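PDB 4A39: metallo-carboxypeptidase from Pseudomonas aeruginosa, which probably acts as a zinc-dependent carboxypeptidase of the M14 family, hydrolysing peptide bonds at the C-terminal ends of its substrates. Local coordinates for residues Phe123-Arg128 with His184-Trp188; Ile176-Pro181 with Val217-Asn221; Gly265-Phe269 with Tyr340-Phe345; Cys286-Pro290 with Arg321-Ala327. One frame throughout, in Å; residues are numbered along the deposited sequence.

Interaction 1: Phe123-Arg128 with His184-Trp188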
loop_
_atom_site.group_PDB
_atom_site.type_symbol
_atom_site.label_atom_id
_atom_site.label_comp_id
_atom_site.label_asym_id
_atom_site.label_seq_id
_atom_site.Cartn_x
_atom_site.Cartn_y
_atom_site.Cartn_z
ATOM N N PHE A 123 7.677 -3.452 -6.944
ATOM C CA PHE A 123 7.724 -3.716 -5.504
ATOM C C PHE A 123 7.303 -5.170 -5.310
ATOM O O PHE A 123 6.640 -5.742 -6.175
ATOM C CB PHE A 123 6.769 -2.806 -4.717
ATOM C CG PHE A 123 7.041 -2.795 -3.232
ATOM C CD1 PHE A 123 8.044 -1.986 -2.704
ATOM C CD2 PHE A 123 6.327 -3.625 -2.371
ATOM C CE1 PHE A 123 8.330 -2.008 -1.340
ATOM C CE2 PHE A 123 6.607 -3.653 -1.003
ATOM C CZ PHE A 123 7.610 -2.843 -0.490
ATOM N N GLU A 124 7.686 -5.771 -4.186
ATOM C CA GLU A 124 7.311 -7.157 -3.895
ATOM C C GLU A 124 5.782 -7.244 -4.002
ATOM O O GLU A 124 5.069 -6.681 -3.179
ATOM C CB GLU A 124 7.779 -7.526 -2.482
ATOM C CG GLU A 124 7.589 -8.989 -2.120
ATOM C CD GLU A 124 8.301 -9.382 -0.836
ATOM O OE1 GLU A 124 8.938 -8.513 -0.197
ATOM O OE2 GLU A 124 8.222 -10.569 -0.468
ATOM N N PRO A 125 5.263 -7.968 -5.013
ATOM C CA PRO A 125 3.817 -8.113 -5.237
ATOM C C PRO A 125 2.995 -8.851 -4.189
ATOM O O PRO A 125 3.478 -9.784 -3.543
ATOM C CB PRO A 125 3.737 -8.825 -6.591
ATOM C CG PRO A 125 5.075 -8.569 -7.226
ATOM C CD PRO A 125 6.015 -8.679 -6.061
ATOM N N TYR A 126 1.744 -8.420 -4.043
ATOM C CA TYR A 126 0.800 -9.046 -3.125
ATOM C C TYR A 126 -0.337 -9.533 -4.020
ATOM O O TYR A 126 -1.157 -8.739 -4.480
ATOM C CB TYR A 126 0.270 -8.040 -2.098
ATOM C CG TYR A 126 -0.239 -8.716 -0.847
ATOM C CD1 TYR A 126 -1.442 -9.424 -0.850
ATOM C CD2 TYR A 126 0.533 -8.733 0.312
ATOM C CE1 TYR A 126 -1.857 -10.141 0.273
ATOM C CE2 TYR A 126 0.132 -9.447 1.440
ATOM C CZ TYR A 126 -1.060 -10.150 1.414
ATOM O OH TYR A 126 -1.444 -10.876 2.519
ATOM N N SER A 127 -0.368 -10.836 -4.286
ATOM C CA SER A 127 -1.389 -11.413 -5.159
ATOM C C SER A 127 -2.743 -11.549 -4.478
ATOM O O SER A 127 -2.849 -11.464 -3.256
ATOM C CB SER A 127 -0.952 -12.795 -5.645
ATOM O OG SER A 127 -0.980 -13.736 -4.588
ATOM N N ARG A 128 -3.784 -11.765 -5.274
ATOM C CA ARG A 128 -5.112 -11.933 -4.706
ATOM C C ARG A 128 -5.175 -13.312 -4.057
ATOM O O ARG A 128 -6.011 -13.559 -3.183
ATOM C CB ARG A 128 -6.192 -11.804 -5.784
ATOM C CG ARG A 128 -6.212 -10.473 -6.531
ATOM C CD ARG A 128 -6.382 -9.298 -5.580
ATOM N NE ARG A 128 -5.106 -8.874 -5.005
ATOM C CZ ARG A 128 -4.968 -8.344 -3.792
ATOM N NH1 ARG A 128 -6.025 -8.171 -3.009
ATOM N NH2 ARG A 128 -3.766 -7.979 -3.363
ATOM N N HIS A 184 1.566 -1.991 -3.583
ATOM C CA HIS A 184 1.547 -3.296 -2.931
ATOM C C HIS A 184 2.073 -3.365 -1.506
ATOM O O HIS A 184 1.725 -4.284 -0.762
ATOM C CB HIS A 184 2.267 -4.308 -3.827
ATOM C CG HIS A 184 1.488 -4.668 -5.054
ATOM N ND1 HIS A 184 0.780 -5.845 -5.166
ATOM C CD2 HIS A 184 1.243 -3.972 -6.190
ATOM C CE1 HIS A 184 0.133 -5.860 -6.319
ATOM N NE2 HIS A 184 0.396 -4.736 -6.960
ATOM N N MET A 185 2.911 -2.411 -1.121
ATOM C CA MET A 185 3.419 -2.387 0.244
ATOM C C MET A 185 2.245 -2.239 1.208
ATOM O O MET A 185 2.317 -2.666 2.359
ATOM C CB MET A 185 4.392 -1.215 0.438
ATOM C CG MET A 185 3.839 0.151 0.014
ATOM S SD MET A 185 3.989 0.489 -1.759
ATOM C CE MET A 185 5.745 0.920 -1.863
ATOM N N ALA A 186 1.155 -1.643 0.730
ATOM C CA ALA A 186 -0.022 -1.417 1.564
ATOM C C ALA A 186 -0.655 -2.692 2.127
ATOM O O ALA A 186 -0.889 -2.787 3.334
ATOM C CB ALA A 186 -1.058 -0.605 0.798
ATOM N N GLU A 187 -0.943 -3.679 1.283
ATOM C CA GLU A 187 -1.536 -4.891 1.836
ATOM C C GLU A 187 -0.501 -5.686 2.644
ATOM O O GLU A 187 -0.869 -6.427 3.554
ATOM C CB GLU A 187 -2.196 -5.756 0.748
ATOM C CG GLU A 187 -2.832 -7.025 1.324
ATOM C CD GLU A 187 -4.056 -7.520 0.562
ATOM O OE1 GLU A 187 -4.145 -7.308 -0.665
ATOM O OE2 GLU A 187 -4.928 -8.141 1.204
ATOM N N TRP A 188 0.786 -5.538 2.329
ATOM C CA TRP A 188 1.807 -6.231 3.115
ATOM C C TRP A 188 1.700 -5.700 4.546
ATOM O O TRP A 188 1.788 -6.458 5.516
ATOM C CB TRP A 188 3.214 -5.971 2.563
ATOM C CG TRP A 188 3.571 -6.855 1.401
ATOM C CD1 TRP A 188 3.676 -6.490 0.088
ATOM C CD2 TRP A 188 3.867 -8.256 1.452
ATOM N NE1 TRP A 188 4.021 -7.575 -0.680
ATOM C CE2 TRP A 188 4.143 -8.673 0.130
ATOM C CE3 TRP A 188 3.926 -9.201 2.487
ATOM C CZ2 TRP A 188 4.475 -9.996 -0.188
ATOM C CZ3 TRP A 188 4.256 -10.520 2.171
ATOM C CH2 TRP A 188 4.527 -10.903 0.841
#

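Interaction 2: Ile176-Pro181 with Val217-Asn221. With ZN (zinc ion), chain C; GEM ((2-guanidinoethylmercapto)succinic acid), chain D.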
loop_
_atom_site.group_PDB
_atom_site.type_symbol
_atom_site.label_atom_id
_atom_site.label_comp_id
_atom_site.label_asym_id
_atom_site.label_seq_id
_atom_site.Cartn_x
_atom_site.Cartn_y
_atom_site.Cartn_z
ATOM N N ILE A 176 -7.637 1.008 6.263
ATOM C CA ILE A 176 -7.911 0.490 4.924
ATOM C C ILE A 176 -6.628 0.584 4.099
ATOM O O ILE A 176 -5.782 1.456 4.339
ATOM C CB ILE A 176 -9.063 1.258 4.220
ATOM C CG1 ILE A 176 -8.631 2.679 3.869
ATOM C CG2 ILE A 176 -10.294 1.282 5.129
ATOM C CD1 ILE A 176 -9.674 3.440 3.082
ATOM N N ALA A 177 -6.486 -0.305 3.124
ATOM C CA ALA A 177 -5.259 -0.331 2.336
ATOM C C ALA A 177 -5.390 -0.509 0.833
ATOM O O ALA A 177 -6.371 -1.050 0.325
ATOM C CB ALA A 177 -4.345 -1.424 2.881
ATOM N N GLN A 178 -4.352 -0.047 0.146
ATOM C CA GLN A 178 -4.198 -0.155 -1.299
ATOM C C GLN A 178 -5.316 0.349 -2.204
ATOM O O GLN A 178 -5.746 -0.356 -3.119
ATOM C CB GLN A 178 -3.842 -1.612 -1.659
ATOM C CG GLN A 178 -2.683 -1.735 -2.663
ATOM C CD GLN A 178 -2.142 -3.154 -2.778
ATOM O OE1 GLN A 178 -1.859 -3.799 -1.773
ATOM N NE2 GLN A 178 -1.979 -3.639 -4.011
ATOM N N GLN A 179 -5.792 1.565 -1.950
ATOM C CA GLN A 179 -6.806 2.158 -2.822
ATOM C C GLN A 179 -6.175 2.284 -4.208
ATOM O O GLN A 179 -6.860 2.207 -5.227
ATOM C CB GLN A 179 -7.212 3.542 -2.338
ATOM C CG GLN A 179 -8.143 3.558 -1.152
ATOM C CD GLN A 179 -8.697 4.944 -0.932
ATOM O OE1 GLN A 179 -9.613 5.378 -1.640
ATOM N NE2 GLN A 179 -8.127 5.666 0.028
ATOM N N HIS A 180 -4.865 2.516 -4.235
ATOM C CA HIS A 180 -4.118 2.611 -5.489
ATOM C C HIS A 180 -3.479 1.232 -5.633
ATOM O O HIS A 180 -2.593 0.862 -4.862
ATOM C CB HIS A 180 -3.075 3.724 -5.381
ATOM C CG HIS A 180 -3.683 5.087 -5.266
ATOM N ND1 HIS A 180 -3.270 6.015 -4.335
ATOM C CD2 HIS A 180 -4.685 5.676 -5.962
ATOM C CE1 HIS A 180 -3.991 7.115 -4.460
ATOM N NE2 HIS A 180 -4.858 6.935 -5.439
ATOM N N PRO A 181 -3.927 0.455 -6.637
ATOM C CA PRO A 181 -3.451 -0.905 -6.907
ATOM C C PRO A 181 -1.958 -1.179 -6.979
ATOM O O PRO A 181 -1.512 -2.256 -6.579
ATOM C CB PRO A 181 -4.179 -1.272 -8.199
ATOM C CG PRO A 181 -4.278 0.040 -8.905
ATOM C CD PRO A 181 -4.718 0.959 -7.777
ATOM N N VAL A 217 -9.783 -3.219 6.228
ATOM C CA VAL A 217 -10.059 -3.517 4.823
ATOM C C VAL A 217 -8.697 -3.783 4.187
ATOM O O VAL A 217 -8.002 -2.852 3.791
ATOM C CB VAL A 217 -10.723 -2.335 4.084
ATOM C CG1 VAL A 217 -10.889 -2.685 2.609
ATOM C CG2 VAL A 217 -12.088 -2.024 4.698
ATOM N N PRO A 218 -8.295 -5.063 4.094
ATOM C CA PRO A 218 -7.012 -5.482 3.514
ATOM C C PRO A 218 -6.705 -4.976 2.106
ATOM O O PRO A 218 -5.545 -4.700 1.787
ATOM C CB PRO A 218 -7.089 -7.003 3.574
ATOM C CG PRO A 218 -7.888 -7.233 4.818
ATOM C CD PRO A 218 -9.000 -6.221 4.672
ATOM N N ASN A 219 -7.722 -4.883 1.253
ATOM C CA ASN A 219 -7.497 -4.381 -0.103
ATOM C C ASN A 219 -8.714 -3.672 -0.684
ATOM O O ASN A 219 -9.772 -4.271 -0.906
ATOM C CB ASN A 219 -7.047 -5.506 -1.038
ATOM C CG ASN A 219 -6.501 -4.974 -2.349
ATOM O OD1 ASN A 219 -7.252 -4.489 -3.195
ATOM N ND2 ASN A 219 -5.182 -5.042 -2.515
ATOM N N MET A 220 -8.537 -2.379 -0.934
ATOM C CA MET A 220 -9.581 -1.505 -1.457
ATOM C C MET A 220 -9.763 -1.502 -2.967
ATOM O O MET A 220 -10.694 -0.871 -3.460
ATOM C CB MET A 220 -9.304 -0.060 -1.037
ATOM C CG MET A 220 -9.580 0.276 0.418
ATOM S SD MET A 220 -11.340 0.289 0.783
ATOM C CE MET A 220 -11.869 1.683 -0.223
ATOM N N ASN A 221 -8.888 -2.188 -3.698
ATOM C CA ASN A 221 -8.967 -2.177 -5.162
ATOM C C ASN A 221 -8.507 -3.505 -5.758
ATOM O O ASN A 221 -7.475 -3.570 -6.429
ATOM C CB ASN A 221 -8.077 -1.046 -5.699
ATOM C CG ASN A 221 -8.486 -0.571 -7.084
ATOM O OD1 ASN A 221 -9.045 -1.324 -7.888
ATOM N ND2 ASN A 221 -8.181 0.689 -7.376
HETATM ZN ZN ZN C . -1.654 5.988 -3.002
HETATM C C8 GEM D . -1.841 10.544 -1.897
HETATM S S7 GEM D . -2.540 9.724 -0.418
HETATM C C6 GEM D . -2.555 11.121 0.764
HETATM C C5 GEM D . -1.462 12.167 0.530
HETATM N N3 GEM D . -1.747 12.945 -0.684
HETATM C C1 GEM D . -2.012 14.246 -0.581
HETATM N N4 GEM D . -2.029 14.820 0.619
HETATM N N2 GEM D . -2.270 14.973 -1.664
HETATM C C9 GEM D . -2.792 10.454 -3.092
HETATM O O14 GEM D . -3.924 9.954 -2.898
HETATM O O15 GEM D . -2.365 10.889 -4.181
HETATM C C10 GEM D . -0.472 9.960 -2.250
HETATM C C11 GEM D . -0.557 8.471 -2.595
HETATM O O12 GEM D . 0.217 7.695 -1.993
HETATM O O13 GEM D . -1.385 8.143 -3.470
HETATM O O HOH W 1 -5.182 -2.754 -4.685
#

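Interaction 3: Gly265-Phe269 with Tyr340-Phe345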
loop_
_atom_site.group_PDB
_atom_site.type_symbol
_atom_site.label_atom_id
_atom_site.label_comp_id
_atom_site.label_asym_id
_atom_site.label_seq_id
_atom_site.Cartn_x
_atom_site.Cartn_y
_atom_site.Cartn_z
ATOM N N GLY A 265 -19.523 4.148 12.896
ATOM C CA GLY A 265 -18.794 5.240 13.528
ATOM C C GLY A 265 -17.301 5.047 13.360
ATOM O O GLY A 265 -16.841 3.923 13.124
ATOM N N VAL A 266 -16.550 6.141 13.489
ATOM C CA VAL A 266 -15.099 6.124 13.323
ATOM C C VAL A 266 -14.392 6.977 14.381
ATOM O O VAL A 266 -14.741 8.138 14.578
ATOM C CB VAL A 266 -14.702 6.675 11.926
ATOM C CG1 VAL A 266 -13.192 6.607 11.747
ATOM C CG2 VAL A 266 -15.411 5.890 10.825
ATOM N N ASP A 267 -13.390 6.400 15.046
ATOM C CA ASP A 267 -12.634 7.126 16.067
ATOM C C ASP A 267 -11.145 7.225 15.723
ATOM O O ASP A 267 -10.364 7.840 16.448
ATOM C CB ASP A 267 -12.825 6.461 17.435
ATOM C CG ASP A 267 -14.284 6.416 17.854
ATOM O OD1 ASP A 267 -14.909 7.497 17.943
ATOM O OD2 ASP A 267 -14.806 5.307 18.087
ATOM N N LEU A 268 -10.767 6.619 14.603
ATOM C CA LEU A 268 -9.390 6.629 14.120
ATOM C C LEU A 268 -9.423 6.117 12.693
ATOM O O LEU A 268 -10.160 5.177 12.389
ATOM C CB LEU A 268 -8.500 5.701 14.948
ATOM C CG LEU A 268 -7.093 5.531 14.359
ATOM C CD1 LEU A 268 -6.206 6.673 14.825
ATOM C CD2 LEU A 268 -6.508 4.200 14.779
ATOM N N PHE A 269 -8.632 6.726 11.816
ATOM C CA PHE A 269 -8.599 6.288 10.428
ATOM C C PHE A 269 -7.203 6.351 9.832
ATOM O O PHE A 269 -6.574 7.407 9.822
ATOM C CB PHE A 269 -9.533 7.140 9.570
ATOM C CG PHE A 269 -9.515 6.774 8.111
ATOM C CD1 PHE A 269 -9.980 5.529 7.685
ATOM C CD2 PHE A 269 -9.017 7.661 7.165
ATOM C CE1 PHE A 269 -9.946 5.178 6.336
ATOM C CE2 PHE A 269 -8.977 7.321 5.811
ATOM C CZ PHE A 269 -9.442 6.080 5.396
ATOM N N TYR A 340 -15.870 12.596 10.687
ATOM C CA TYR A 340 -15.984 11.939 11.982
ATOM C C TYR A 340 -15.189 12.582 13.116
ATOM O O TYR A 340 -15.224 12.096 14.251
ATOM C CB TYR A 340 -15.611 10.461 11.821
ATOM C CG TYR A 340 -16.580 9.743 10.910
ATOM C CD1 TYR A 340 -17.823 9.323 11.381
ATOM C CD2 TYR A 340 -16.296 9.571 9.556
ATOM C CE1 TYR A 340 -18.765 8.758 10.526
ATOM C CE2 TYR A 340 -17.233 9.005 8.688
ATOM C CZ TYR A 340 -18.463 8.604 9.181
ATOM O OH TYR A 340 -19.401 8.065 8.332
ATOM N N ASP A 341 -14.502 13.682 12.810
ATOM C CA ASP A 341 -13.703 14.410 13.798
ATOM C C ASP A 341 -12.760 13.454 14.529
ATOM O O ASP A 341 -12.691 13.445 15.760
ATOM C CB ASP A 341 -14.628 15.100 14.807
ATOM C CG ASP A 341 -13.881 16.018 15.761
ATOM O OD1 ASP A 341 -12.808 16.536 15.380
ATOM O OD2 ASP A 341 -14.379 16.225 16.891
ATOM N N CYS A 342 -12.019 12.659 13.762
ATOM C CA CYS A 342 -11.109 11.686 14.354
ATOM C C CYS A 342 -9.691 11.852 13.851
ATOM O O CYS A 342 -9.450 12.490 12.826
ATOM C CB CYS A 342 -11.567 10.264 14.014
ATOM S SG CYS A 342 -11.497 9.873 12.235
ATOM N N LEU A 343 -8.752 11.268 14.585
ATOM C CA LEU A 343 -7.353 11.295 14.187
ATOM C C LEU A 343 -7.323 10.519 12.874
ATOM O O LEU A 343 -7.882 9.421 12.783
ATOM C CB LEU A 343 -6.491 10.594 15.239
ATOM C CG LEU A 343 -5.008 10.407 14.902
ATOM C CD1 LEU A 343 -4.359 11.764 14.661
ATOM C CD2 LEU A 343 -4.312 9.684 16.045
ATOM N N ALA A 344 -6.687 11.092 11.857
ATOM C CA ALA A 344 -6.622 10.451 10.549
ATOM C C ALA A 344 -5.311 10.750 9.845
ATOM O O ALA A 344 -4.854 11.891 9.826
ATOM C CB ALA A 344 -7.784 10.923 9.680
ATOM N N PHE A 345 -4.729 9.718 9.243
ATOM C CA PHE A 345 -3.467 9.846 8.527
ATOM C C PHE A 345 -3.434 9.019 7.256
ATOM O O PHE A 345 -4.118 7.995 7.136
ATOM C CB PHE A 345 -2.293 9.318 9.358
ATOM C CG PHE A 345 -1.778 10.252 10.411
ATOM C CD1 PHE A 345 -1.144 11.439 10.063
ATOM C CD2 PHE A 345 -1.845 9.896 11.754
ATOM C CE1 PHE A 345 -0.575 12.255 11.038
ATOM C CE2 PHE A 345 -1.282 10.705 12.736
ATOM C CZ PHE A 345 -0.645 11.884 12.377
HETATM O O HOH W 2 -9.846 10.416 17.205
#

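Interaction 4: Cys286-Pro290 with Arg321-Ala327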
loop_
_atom_site.group_PDB
_atom_site.type_symbol
_atom_site.label_atom_id
_atom_site.label_comp_id
_atom_site.label_asym_id
_atom_site.label_seq_id
_atom_site.Cartn_x
_atom_site.Cartn_y
_atom_site.Cartn_z
ATOM N N CYS A 286 -4.215 15.873 8.648
ATOM C CA CYS A 286 -5.363 16.682 8.224
ATOM C C CYS A 286 -5.263 18.166 8.564
ATOM O O CYS A 286 -6.294 18.825 8.716
ATOM C CB CYS A 286 -6.650 16.151 8.874
ATOM S SG CYS A 286 -7.099 14.451 8.482
ATOM N N GLU A 287 -4.051 18.702 8.671
ATOM C CA GLU A 287 -3.904 20.108 9.038
ATOM C C GLU A 287 -4.581 21.112 8.109
ATOM O O GLU A 287 -4.784 22.267 8.490
ATOM C CB GLU A 287 -2.421 20.468 9.223
ATOM C CG GLU A 287 -1.567 20.557 7.963
ATOM C CD GLU A 287 -1.263 19.211 7.332
ATOM O OE1 GLU A 287 -1.235 18.186 8.051
ATOM O OE2 GLU A 287 -1.027 19.185 6.110
ATOM N N GLY A 288 -4.939 20.675 6.903
ATOM C CA GLY A 288 -5.603 21.560 5.956
ATOM C C GLY A 288 -7.125 21.536 6.048
ATOM O O GLY A 288 -7.808 22.296 5.357
ATOM N N ASN A 289 -7.661 20.663 6.894
ATOM C CA ASN A 289 -9.110 20.548 7.066
ATOM C C ASN A 289 -9.734 21.770 7.730
ATOM O O ASN A 289 -9.209 22.290 8.709
ATOM C CB ASN A 289 -9.462 19.331 7.933
ATOM C CG ASN A 289 -9.488 18.028 7.155
ATOM O OD1 ASN A 289 -9.780 16.965 7.721
ATOM N ND2 ASN A 289 -9.186 18.093 5.864
ATOM N N PRO A 290 -10.864 22.251 7.195
ATOM C CA PRO A 290 -11.498 23.410 7.825
ATOM C C PRO A 290 -11.907 22.988 9.242
ATOM O O PRO A 290 -11.961 23.800 10.166
ATOM C CB PRO A 290 -12.701 23.667 6.927
ATOM C CG PRO A 290 -12.180 23.288 5.574
ATOM C CD PRO A 290 -11.451 21.988 5.868
ATOM N N ARG A 321 2.902 20.589 4.211
ATOM C CA ARG A 321 1.672 20.701 4.974
ATOM C C ARG A 321 0.758 21.672 4.268
ATOM O O ARG A 321 1.212 22.609 3.606
ATOM C CB ARG A 321 1.941 21.179 6.390
ATOM C CG ARG A 321 2.843 22.372 6.498
ATOM C CD ARG A 321 3.449 22.412 7.880
ATOM N NE ARG A 321 3.890 21.082 8.299
ATOM C CZ ARG A 321 3.109 20.186 8.901
ATOM N NH1 ARG A 321 1.841 20.476 9.163
ATOM N NH2 ARG A 321 3.596 18.998 9.232
ATOM N N SER A 322 -0.540 21.436 4.398
ATOM C CA SER A 322 -1.526 22.293 3.770
ATOM C C SER A 322 -1.722 23.566 4.572
ATOM O O SER A 322 -1.631 23.554 5.801
ATOM C CB SER A 322 -2.863 21.558 3.659
ATOM O OG SER A 322 -3.899 22.447 3.270
ATOM N N ALA A 323 -1.977 24.665 3.867
ATOM C CA ALA A 323 -2.232 25.939 4.518
ATOM C C ALA A 323 -3.586 25.751 5.193
ATOM O O ALA A 323 -4.401 24.948 4.734
ATOM C CB ALA A 323 -2.308 27.056 3.484
ATOM N N PRO A 324 -3.847 26.481 6.284
ATOM C CA PRO A 324 -5.127 26.347 6.986
ATOM C C PRO A 324 -6.354 26.353 6.072
ATOM O O PRO A 324 -6.524 27.247 5.238
ATOM C CB PRO A 324 -5.106 27.527 7.956
ATOM C CG PRO A 324 -3.643 27.627 8.299
ATOM C CD PRO A 324 -2.989 27.484 6.944
ATOM N N GLY A 325 -7.192 25.332 6.228
ATOM C CA GLY A 325 -8.413 25.218 5.450
ATOM C C GLY A 325 -8.287 24.934 3.965
ATOM O O GLY A 325 -9.284 25.002 3.246
ATOM N N GLN A 326 -7.090 24.594 3.495
ATOM C CA GLN A 326 -6.894 24.337 2.068
ATOM C C GLN A 326 -6.791 22.870 1.651
ATOM O O GLN A 326 -6.303 22.563 0.562
ATOM C CB GLN A 326 -5.654 25.090 1.578
ATOM C CG GLN A 326 -5.707 26.584 1.842
ATOM C CD GLN A 326 -6.983 27.216 1.324
ATOM O OE1 GLN A 326 -7.275 27.164 0.131
ATOM N NE2 GLN A 326 -7.754 27.815 2.224
ATOM N N ALA A 327 -7.258 21.964 2.500
ATOM C CA ALA A 327 -7.190 20.547 2.172
ATOM C C ALA A 327 -8.185 20.164 1.083
ATOM O O ALA A 327 -9.182 20.854 0.857
ATOM C CB ALA A 327 -7.440 19.709 3.419
HETATM O O HOH W 3 -7.009 23.823 8.550
#

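Interaction 1: Phe123-Arg128 with His184-Trp188
This is a buried, mixed aromatic and polar contact between the loop that leaves the N-terminal beta domain and the first turn of helix 185-196 in the zinc carboxypeptidase domain; the two segments bury 578 Å² between them. Its centre is aromatic. Tyr-126 turns its ring edge toward the face of Trp-188, with the five-membered ring centroid 4.9 Å from the Tyr-126 centroid and planes at 76°, a T-shaped pair. Glu-187 CG lies over a face of the same tyrosine, 3.4 Å from the centroid, as a CH-pi contact. On the far side of Trp-188, Met-185 CE lies over one face of the Phe-123 ring, 4.1 Å from its centroid, and Met-185 SD is 4.7 Å from the same centroid, a Met-aromatic contact. Polar groups fix the loop backbone: Trp-188 NE1 donates to Glu-124 O (2.9 Å), and Tyr-126 N donates to His-184 ND1 (3.0 Å, 164° at the hydrogen), so that ND1 must be unprotonated. Arg-128 NH2 reaches both Glu-187 OE1 (2.8 Å, a salt bridge) and Tyr-126 O, two residues earlier in its own segment (2.9 Å). Glu-187 is shared further, with His-131 at OE2, and Tyr-126 OH bonds Glu-191 one turn on. Helix 128-138, starting directly after the N-cap Ser-127, packs Leu-134 against Tyr-126 and Glu-187, while helix 366-383 lays Ser-369 against Phe-123, Met-185 and Trp-188.

Interaction 2: Ile176-Pro181 with Val217-Asn221
Three direct hydrogen bonds, all buried, join the two segments where neighbouring parallel strands run out into loops. Ala-177 N donates to Val-217 O (3.0 Å) and Met-220 N to Ala-177 O (2.8 Å), beside the parallel bridge of Ile-176 with Val-217 (CA to CA 4.5 Å). Beyond the strand ends, Asn-221 ND2 takes over, donating to Gln-179 O at 2.9 Å and 173°. Within the segments, Asn-219 OD1 accepts from Asn-221 N (2.9 Å), an Asx turn, and Gln-178 NE2 donates to Pro-181 O (3.0 Å); Gln-178 adopts positive phi (53°), turning the chain off the strand. A water bonds Gln-178 O (2.9 Å) and Asn-221 O (3.0 Å), with a weak bond from Asn-219 ND2 (3.2 Å). Apolar packing is modest: Ile-176 CG2 meets Val-217 CG2 at 3.8 Å, and Met-220 CG lies 4.0 Å from Ile-176 CB. Metal coordination comes from His-180, whose side chain does not touch 217-221: ND1 binds zinc at 2.1 Å, and the inhibitor's O13 binds it at 2.2 Å. His-180 NE2 is hydrogen-bonded to Asp-238, while Glu-183 and His-273 complete the protein ligands. The arrangement is that of the M14 active site, in which the His-x-x-Glu zinc motif follows the carboxyl end of a parallel strand in the alpha/beta carboxypeptidase fold.

Interaction 3: Gly265-Phe269 with Tyr340-Phe345
At the apolar centre, Val-266 and Cys-342 point toward each other's segments, Val-266 CG1 to Cys-342 SG at 3.7 Å. Val-266 also sets CG2 over a face of the Tyr-340 ring, 4.0 Å from its centroid and 10° off the normal, a CH-pi contact. Farther along, Phe-269 and Ala-344 share one face of the sheet (CB to CB 4.2 Å), and Leu-268 CD1 packs on Leu-343 CD2 at 3.8 Å on the other. Helix 332-340 covers the Phe-269 face through Ala-332 and Val-336, while Phe-345 meets Phe-303 of helix 294-308. Around these side chains runs the backbone of two parallel strands. Phe-269 N donates to Leu-343 O (3.0 Å) and Phe-345 N to Phe-269 O (3.0 Å), bracketing the Phe-269 and Ala-344 bridge (CA to CA 4.6 Å); Ala-344 CA adds a CA-H...O contact to Phe-269 O at 3.1 Å. Where the strands begin, the backbones lie farther apart: Asp-267 O is 4.2 Å from Leu-343 N, and a water spans the gap, donating to Asp-267 O (2.7 Å) and accepting from Leu-343 N (3.0 Å). At the polar edge, the Asp-267 carboxylate forms salt bridges with Arg-388 and Lys-172. Direct pairing thus replaces a water bridge as the strands enter the central sheet, the Phe-269 and Ala-344 face buried under helix 332-340 and the Asp-267 charge compensated at the end away from the zinc.

Interaction 4: Cys286-Pro290 with Arg321-Ala327
Gly-288 O is the main backbone acceptor here: Ala-327 N donates to it at 2.9 Å and 154°. Gln-326 N, although 3.0 Å from the same oxygen, is poorly angled for it and bonds Ala-323 O (3.0 Å) instead, closing the type II turn Ala-323 to Gln-326. The facing type I turn is closed by Asn-289 N to Cys-286 O (2.9 Å). A water satisfies three more groups, donating to Glu-287 O (2.7 Å) and Asn-289 O (2.7 Å) and accepting from Gly-325 N (2.8 Å). Among side chains, Glu-287 OE2 accepts from Ser-322 N (2.9 Å, 167°), and Ser-322 OG donates to Ala-323 O (2.9 Å). The pairing of Glu-287 OE1 with Arg-321 NH1 is long, at 4.0 Å, and purely electrostatic, since the oxygen lies well outside the guanidinium plane. Gly-288 leaves no room for a side chain in this packing: an ideal CB would stand 2.2 Å from Ser-322 OG and 2.9 Å from Ala-327 CB. Gly-325, with phi of 69°, suits the type II turn. Two surface turns, flanking helix 294-308 in sequence, are therefore held chiefly by backbone groups, one carboxylate and a shared water, with little apolar packing.

How the interactions relate
Interactions 1 and 2 interlock: their segments alternate along the chain, their centres are 10 Å apart, and Glu-187 meets Asn-219 and Gln-178 between them. Strand 171-177 runs on through interaction 2 into helix 185-196 of interaction 1, with the zinc-binding His-180 and Glu-183 between. Interaction 3, centred 18 Å from interaction 2, pairs strands 268-275 and 343-350 of the same mixed sheet, and Ile-176 packs on Phe-269 where the two meet. Interaction 4 falls within the sequence span of interaction 3, with centres 16 Å apart, and Cys-286 touches Ala-344. Together they run from the junction with the N-terminal domain, past the zinc, to the surface turns.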